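Local coordinates for D-methionine transport system permease protein metI (Escherichia coli, PDB 3TUI) that serves as the membrane-spanning permease of an ABC importer, probably carrying D-methionine and related substrates across the inner membrane, at residues L8-G12 with G171-I175; V36-R42 with V108-L113; L143-N148 with I210-V214. All blocks are in the same frame, centred on the assembly; numbering follows the deposited sequence.

Overall arrangement
In an all-helical permease, distant parts of the sequence are brought together largely by packing between helices. From the N terminus, helix 3-40 runs through both contact 1, near its start, and contact 2, near its end; these lie on opposite sides of the chain's centre, about 37 Å apart between centres. Contact 2 closes first, against helix 89-112, entirely within the longer loop that contact 1 closes when the chain arrives at helix 171-182. Contact 3 opens after contact 2 has closed, joining helix 130-163 to the C-terminal end of helix 186-211, and it crosses contact 1 in sequence. Contacts 2 and 3 touch where Leu-146 packs on Val-108 and Ala-111.

Contact 1 of 3, residues L8-G12 with G171-I175; sequences LLVRG and GLGQI
Close helix approach is often bought with glycine, and the meeting of residues 8-12 with 171-175 illustrates the principle. Residues 8-12 are a continuous part of helix 3-40, with Gly-12 N bonded to Leu-8 O at 3.1 Å. The axes of the two short segments come within 8.4 Å, their directions 137° apart, and the register is set by Gly-12 CA against Gly-171 CA, 3.9 Å apart.

Gly-171 opens the second segment with phi 74° and psi 177°, a conformation easily reached without a side chain, and its O accepts a 3.2 Å bond from Ile-175 N. Leu-172, an m,t rotamer, lays its side chain over the Gly-12 backbone: CG is 3.3 Å from Gly-12 C, and its CD2 lies 3.5 Å from Leu-9 O. A CB on Gly-12 would collide with this leucine and with Ile-175. The backbone then turns through Gly-173 and Gln-174 to Ile-175, also m,t, whose CA-to-CB bond points toward the first helix. Ile-175 CD1 sits 3.6 Å from Leu-8 O and 3.8 Å from Leu-9 CD2, while its CG1 meets Leu-8 CD2 at 3.8 Å.

Helix 186-211 also packs here, with Thr-191 against Leu-9 and Val-188 and Val-192 against Ile-175. Thr-16 adds a polar element, its OG1 hydrogen-bonding with Gly-12 O and Leu-172 N. This is glycine-mediated packing at the predicted periplasmic end of the permease. With no hydrogen bond directly across the segments, their mutual contact rests on apolar fit and a bare glycine surface.

Contact 2 of 3, residues V36-R42 with V108-L113; sequences VLLYVTR and VENALL
Helices that cross obliquely can fit by setting a bulky residue into a hollow, as where helix 3-40 and helix 89-112 meet by their C-terminal ends on the predicted cytoplasmic side. Residues 36-40 and 108-112 approach to 8.3 Å between their short axes, crossing at -48°; Tyr-39 CA and Glu-109 CA, 5.1 Å apart, set the register.

Tyr-39, chi1 t and chi2 69°, is the chief bump: its ring fits the corner formed by Leu-112, against one face, and Leu-113, at the edge, both m,t. Leu-112 CB lies 3.6 Å from the Tyr-39 centroid, a CH-pi contact; Leu-113 CD2 is 3.3 Å from Tyr-39 CE1. One turn earlier, Val-36 CG2 meets Leu-112 CD1 at 4.0 Å. Glu-109, chi1 t with chi2 between wells at -143°, runs CG to 3.6 Å from Tyr-39 CA. Leu-113 CD2 covers the Arg-42 guanidinium face, 3.5 Å from Arg-42 NH2.

Arg-42 NH1 and Glu-109 OE2 make a long 3.9 Å salt bridge; Tyr-53 hydrogen-bonds OE2. Aromatic-aliphatic packing thus accompanies a buried carboxylate stabilised chiefly by a tyrosine hydroxyl.

Contact 3 of 3, residues L143-N148 with I210-V214; sequences LPGLVN and IVRAV
The tail of a helix can pack on its neighbour through apolar contacts without any hydrogen bond across, as residues 143-148 and 210-214 demonstrate. The first segment is helical but kinked, since the nitrogens of Pro-144 and Gly-145 lack bonds to the preceding turn; regular bonding resumes with Val-147 N to Leu-143 O and Asn-148 N to Pro-144 O, both 2.7 Å. In the second, Ile-210 and Val-211 are helical, and a type I beta turn spans Val-211 to Val-214, with Val-214 N bonded to Val-211 O at 3.1 Å. The backbones come closest at Pro-144 and Val-211, whose CA atoms are 5.1 Å apart.

Apolar contacts between side chains dominate. Val-147, chi1 t, directs CG1 to 3.4 Å from Val-211 CG2 and 3.7 Å from Ile-210 CG2. The turn brings Val-214, chi1 m with psi 140°, back toward the first helix, so that its CG2 rests 3.5 Å from Pro-144 CB and its CG1 4.0 Å from Leu-143 CD2.

Side chain also packs on backbone. Val-211, chi1 t, places CG2 3.8 Å from Pro-144 O and 3.6 Å from Asn-148 N, lying beside the helical turn that these two atoms close.

The contact lies toward the chain surface on the cytoplasmic side, and it joins the cytoplasmic C-terminal residues 210-214, at the end of helix 186-211, to helix 130-163. Leu-146 of helix 130-163 meanwhile meets Val-108 and Ala-111 of helix 89-112, so helix 130-163 stands between helix 89-112 and the C-terminal turn.

Contact 1 of 3, residues L8-G12 with G171-I175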
# COMPACT_ATOMS: atom_id res chain seq x y z
N LEU A 8 -39.29 -0.61 -40.15
CA LEU A 8 -39.87 -0.49 -38.80
C LEU A 8 -38.82 -0.68 -37.72
O LEU A 8 -38.78 0.04 -36.71
CB LEU A 8 -41.00 -1.51 -38.63
CG LEU A 8 -41.67 -1.55 -37.25
CD1 LEU A 8 -42.89 -0.60 -37.14
CD2 LEU A 8 -42.01 -2.99 -36.80
N LEU A 9 -37.97 -1.67 -37.95
CA LEU A 9 -36.74 -1.87 -37.20
C LEU A 9 -35.91 -0.60 -37.05
O LEU A 9 -35.44 -0.25 -35.96
CB LEU A 9 -35.91 -2.92 -37.94
CG LEU A 9 -36.58 -4.27 -37.80
CD1 LEU A 9 -35.82 -5.34 -38.55
CD2 LEU A 9 -36.67 -4.57 -36.31
N VAL A 10 -35.73 0.07 -38.17
CA VAL A 10 -34.97 1.30 -38.22
C VAL A 10 -35.62 2.43 -37.41
O VAL A 10 -34.92 3.29 -36.87
CB VAL A 10 -34.67 1.69 -39.69
CG1 VAL A 10 -33.91 2.99 -39.77
CG2 VAL A 10 -33.84 0.53 -40.35
N ARG A 11 -36.93 2.40 -37.24
CA ARG A 11 -37.47 3.28 -36.21
C ARG A 11 -36.95 2.83 -34.84
O ARG A 11 -36.36 3.63 -34.11
CB ARG A 11 -39.01 3.35 -36.24
CG ARG A 11 -39.53 4.36 -37.25
CD ARG A 11 -39.40 5.80 -36.74
NE ARG A 11 -39.90 6.75 -37.73
CZ ARG A 11 -39.15 7.32 -38.67
NH1 ARG A 11 -37.84 7.07 -38.73
NH2 ARG A 11 -39.70 8.17 -39.54
N GLY A 12 -37.13 1.56 -34.52
CA GLY A 12 -36.79 1.04 -33.20
C GLY A 12 -35.33 1.22 -32.81
O GLY A 12 -35.00 1.68 -31.71
N GLY A 171 -39.69 1.40 -29.56
CA GLY A 171 -38.32 0.93 -29.66
C GLY A 171 -38.21 -0.56 -29.96
O GLY A 171 -39.19 -1.31 -30.03
N LEU A 172 -36.97 -0.98 -30.11
CA LEU A 172 -36.68 -2.33 -30.53
C LEU A 172 -37.29 -3.32 -29.53
O LEU A 172 -37.44 -4.52 -29.82
CB LEU A 172 -35.17 -2.52 -30.66
CG LEU A 172 -34.53 -1.78 -31.84
CD1 LEU A 172 -33.01 -1.80 -31.74
CD2 LEU A 172 -35.02 -2.32 -33.18
N GLY A 173 -37.63 -2.80 -28.34
CA GLY A 173 -38.18 -3.62 -27.29
C GLY A 173 -39.62 -3.97 -27.60
O GLY A 173 -40.09 -5.09 -27.36
N GLN A 174 -40.32 -2.98 -28.13
CA GLN A 174 -41.70 -3.17 -28.54
C GLN A 174 -41.68 -4.23 -29.66
O GLN A 174 -42.35 -5.26 -29.57
CB GLN A 174 -42.31 -1.83 -28.99
CG GLN A 174 -43.83 -1.75 -28.88
CD GLN A 174 -44.45 -0.58 -29.65
OE1 GLN A 174 -43.79 0.10 -30.44
NE2 GLN A 174 -45.73 -0.33 -29.39
N ILE A 175 -40.87 -3.98 -30.67
CA ILE A 175 -40.78 -4.92 -31.77
C ILE A 175 -40.50 -6.35 -31.37
O ILE A 175 -40.88 -7.28 -32.07
CB ILE A 175 -39.75 -4.50 -32.80
CG1 ILE A 175 -40.20 -3.20 -33.47
CG2 ILE A 175 -39.55 -5.60 -33.85
CD1 ILE A 175 -39.05 -2.47 -34.19

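Contact 2 of 3, residues V36-R42 with V108-L113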
# COMPACT_ATOMS: atom_id res chain seq x y z
N VAL A 36 -22.21 13.64 -6.16
CA VAL A 36 -21.31 14.62 -5.57
C VAL A 36 -21.72 14.99 -4.15
O VAL A 36 -20.90 15.04 -3.24
CB VAL A 36 -21.23 15.90 -6.42
CG1 VAL A 36 -20.62 17.02 -5.60
CG2 VAL A 36 -20.44 15.65 -7.68
N LEU A 37 -23.01 15.25 -3.98
CA LEU A 37 -23.47 15.75 -2.70
C LEU A 37 -23.69 14.59 -1.72
O LEU A 37 -23.92 14.81 -0.54
CB LEU A 37 -24.71 16.65 -2.88
CG LEU A 37 -24.53 17.92 -3.75
CD1 LEU A 37 -25.88 18.57 -4.10
CD2 LEU A 37 -23.63 18.99 -3.12
N LEU A 38 -23.61 13.36 -2.23
CA LEU A 38 -23.50 12.15 -1.40
C LEU A 38 -22.07 11.88 -0.90
O LEU A 38 -21.89 11.24 0.13
CB LEU A 38 -23.98 10.91 -2.16
CG LEU A 38 -25.40 10.32 -2.06
CD1 LEU A 38 -25.56 9.24 -3.13
CD2 LEU A 38 -25.65 9.74 -0.68
N TYR A 39 -21.09 12.32 -1.68
CA TYR A 39 -19.67 12.13 -1.36
C TYR A 39 -19.29 13.08 -0.25
O TYR A 39 -18.78 12.64 0.79
CB TYR A 39 -18.79 12.37 -2.61
CG TYR A 39 -17.29 12.20 -2.39
CD1 TYR A 39 -16.75 10.94 -2.14
CD2 TYR A 39 -16.40 13.27 -2.51
CE1 TYR A 39 -15.39 10.75 -1.96
CE2 TYR A 39 -15.01 13.10 -2.33
CZ TYR A 39 -14.52 11.82 -2.06
OH TYR A 39 -13.16 11.60 -1.87
N VAL A 40 -19.59 14.36 -0.45
CA VAL A 40 -19.23 15.39 0.52
C VAL A 40 -19.79 15.10 1.92
O VAL A 40 -19.07 15.24 2.90
CB VAL A 40 -19.63 16.83 0.08
CG1 VAL A 40 -19.21 17.10 -1.35
CG2 VAL A 40 -21.13 17.06 0.26
N THR A 41 -21.05 14.70 2.00
CA THR A 41 -21.74 14.65 3.29
C THR A 41 -21.25 13.56 4.25
O THR A 41 -21.59 13.59 5.44
CB THR A 41 -23.25 14.54 3.12
OG1 THR A 41 -23.55 13.43 2.28
CG2 THR A 41 -23.81 15.83 2.52
N ARG A 42 -20.47 12.61 3.73
CA ARG A 42 -19.92 11.54 4.56
C ARG A 42 -19.00 12.09 5.67
O ARG A 42 -18.45 13.18 5.55
CB ARG A 42 -19.17 10.53 3.69
CG ARG A 42 -20.05 9.41 3.18
CD ARG A 42 -19.52 8.78 1.90
NE ARG A 42 -18.31 7.99 2.12
CZ ARG A 42 -18.26 6.67 2.00
NH1 ARG A 42 -19.35 5.99 1.69
NH2 ARG A 42 -17.11 6.02 2.21
N VAL A 108 -21.32 7.59 -9.10
CA VAL A 108 -20.54 8.82 -9.05
C VAL A 108 -19.78 8.97 -7.72
O VAL A 108 -18.57 9.22 -7.71
CB VAL A 108 -21.42 10.05 -9.30
CG1 VAL A 108 -20.58 11.31 -9.16
CG2 VAL A 108 -22.05 9.97 -10.70
N GLU A 109 -20.48 8.77 -6.61
CA GLU A 109 -19.86 8.81 -5.29
C GLU A 109 -18.81 7.71 -5.12
O GLU A 109 -17.74 7.94 -4.56
CB GLU A 109 -20.91 8.68 -4.19
CG GLU A 109 -20.39 8.86 -2.76
CD GLU A 109 -21.07 7.94 -1.78
OE1 GLU A 109 -21.36 6.78 -2.16
OE2 GLU A 109 -21.38 8.38 -0.64
N ASN A 110 -19.12 6.52 -5.58
CA ASN A 110 -18.12 5.49 -5.52
C ASN A 110 -16.90 5.86 -6.37
O ASN A 110 -15.77 5.56 -6.00
CB ASN A 110 -18.71 4.15 -5.97
CG ASN A 110 -19.57 3.49 -4.89
OD1 ASN A 110 -19.46 3.84 -3.70
ND2 ASN A 110 -20.43 2.54 -5.30
N ALA A 111 -17.13 6.51 -7.50
CA ALA A 111 -16.00 6.99 -8.29
C ALA A 111 -15.24 8.08 -7.53
O ALA A 111 -14.00 8.02 -7.40
CB ALA A 111 -16.45 7.50 -9.68
N LEU A 112 -15.97 9.07 -6.99
CA LEU A 112 -15.28 10.09 -6.23
C LEU A 112 -14.46 9.43 -5.11
O LEU A 112 -13.32 9.84 -4.86
CB LEU A 112 -16.23 11.15 -5.67
CG LEU A 112 -16.77 12.15 -6.70
CD1 LEU A 112 -17.87 13.04 -6.10
CD2 LEU A 112 -15.65 12.98 -7.28
N LEU A 113 -14.98 8.38 -4.46
CA LEU A 113 -14.28 7.78 -3.31
C LEU A 113 -12.90 7.14 -3.65
O LEU A 113 -12.10 6.84 -2.75
CB LEU A 113 -15.17 6.75 -2.60
CG LEU A 113 -16.37 7.25 -1.78
CD1 LEU A 113 -17.27 6.07 -1.51
CD2 LEU A 113 -15.98 7.88 -0.48

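Contact 3 of 3, residues L143-N148 with I210-V214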
# COMPACT_ATOMS: atom_id res chain seq x y z
N LEU A 143 -12.78 11.20 -13.93
CA LEU A 143 -13.28 11.21 -15.30
C LEU A 143 -13.26 9.79 -15.90
O LEU A 143 -14.24 9.36 -16.52
CB LEU A 143 -12.51 12.17 -16.20
CG LEU A 143 -13.07 12.08 -17.62
CD1 LEU A 143 -14.42 12.80 -17.68
CD2 LEU A 143 -12.16 12.72 -18.61
N PRO A 144 -12.15 9.07 -15.73
CA PRO A 144 -12.17 7.66 -16.13
C PRO A 144 -13.28 6.90 -15.41
O PRO A 144 -14.06 6.19 -16.05
CB PRO A 144 -10.80 7.14 -15.68
CG PRO A 144 -10.26 8.18 -14.76
CD PRO A 144 -10.83 9.47 -15.24
N GLY A 145 -13.36 7.08 -14.10
CA GLY A 145 -14.40 6.43 -13.32
C GLY A 145 -15.78 6.77 -13.85
O GLY A 145 -16.62 5.89 -14.08
N LEU A 146 -15.99 8.07 -14.06
CA LEU A 146 -17.30 8.58 -14.44
C LEU A 146 -17.65 8.15 -15.84
O LEU A 146 -18.81 7.84 -16.12
CB LEU A 146 -17.36 10.11 -14.33
CG LEU A 146 -17.32 10.65 -12.90
CD1 LEU A 146 -17.30 12.18 -12.86
CD2 LEU A 146 -18.51 10.09 -12.10
N VAL A 147 -16.66 8.16 -16.72
CA VAL A 147 -16.91 7.73 -18.07
C VAL A 147 -17.17 6.25 -18.04
O VAL A 147 -18.11 5.76 -18.70
CB VAL A 147 -15.78 8.15 -19.04
CG1 VAL A 147 -15.89 7.42 -20.40
CG2 VAL A 147 -15.83 9.66 -19.21
N ASN A 148 -16.45 5.54 -17.20
CA ASN A 148 -16.84 4.16 -17.03
C ASN A 148 -18.34 3.99 -16.62
O ASN A 148 -19.06 3.20 -17.24
CB ASN A 148 -15.97 3.44 -16.03
CG ASN A 148 -15.95 1.97 -16.28
OD1 ASN A 148 -15.29 1.52 -17.23
ND2 ASN A 148 -16.74 1.21 -15.52
N ILE A 210 -13.01 5.55 -24.86
CA ILE A 210 -12.87 6.83 -24.18
C ILE A 210 -12.07 6.72 -22.88
O ILE A 210 -11.20 7.54 -22.62
CB ILE A 210 -14.23 7.49 -23.91
CG1 ILE A 210 -15.01 7.60 -25.22
CG2 ILE A 210 -14.05 8.87 -23.27
CD1 ILE A 210 -16.49 7.83 -25.04
N VAL A 211 -12.35 5.70 -22.08
CA VAL A 211 -11.68 5.55 -20.79
C VAL A 211 -10.18 5.26 -20.95
O VAL A 211 -9.34 5.81 -20.22
CB VAL A 211 -12.34 4.45 -19.92
CG1 VAL A 211 -11.51 4.19 -18.67
CG2 VAL A 211 -13.78 4.82 -19.58
N ARG A 212 -9.86 4.37 -21.88
CA ARG A 212 -8.49 4.09 -22.29
C ARG A 212 -7.79 5.35 -22.79
O ARG A 212 -6.57 5.45 -22.78
CB ARG A 212 -8.52 2.99 -23.36
CG ARG A 212 -7.28 2.89 -24.22
CD ARG A 212 -7.58 2.08 -25.48
NE ARG A 212 -6.66 2.42 -26.57
CZ ARG A 212 -6.85 3.40 -27.44
NH1 ARG A 212 -5.95 3.63 -28.40
NH2 ARG A 212 -7.94 4.16 -27.37
N ALA A 213 -8.58 6.34 -23.20
CA ALA A 213 -8.04 7.59 -23.71
C ALA A 213 -7.59 8.59 -22.63
O ALA A 213 -6.81 9.51 -22.91
CB ALA A 213 -9.04 8.26 -24.67
N VAL A 214 -8.07 8.42 -21.40
CA VAL A 214 -7.69 9.30 -20.28
C VAL A 214 -6.29 8.96 -19.69
O VAL A 214 -5.93 7.79 -19.55
CB VAL A 214 -8.76 9.28 -19.16
CG1 VAL A 214 -10.16 9.49 -19.74
CG2 VAL A 214 -8.67 7.97 -18.38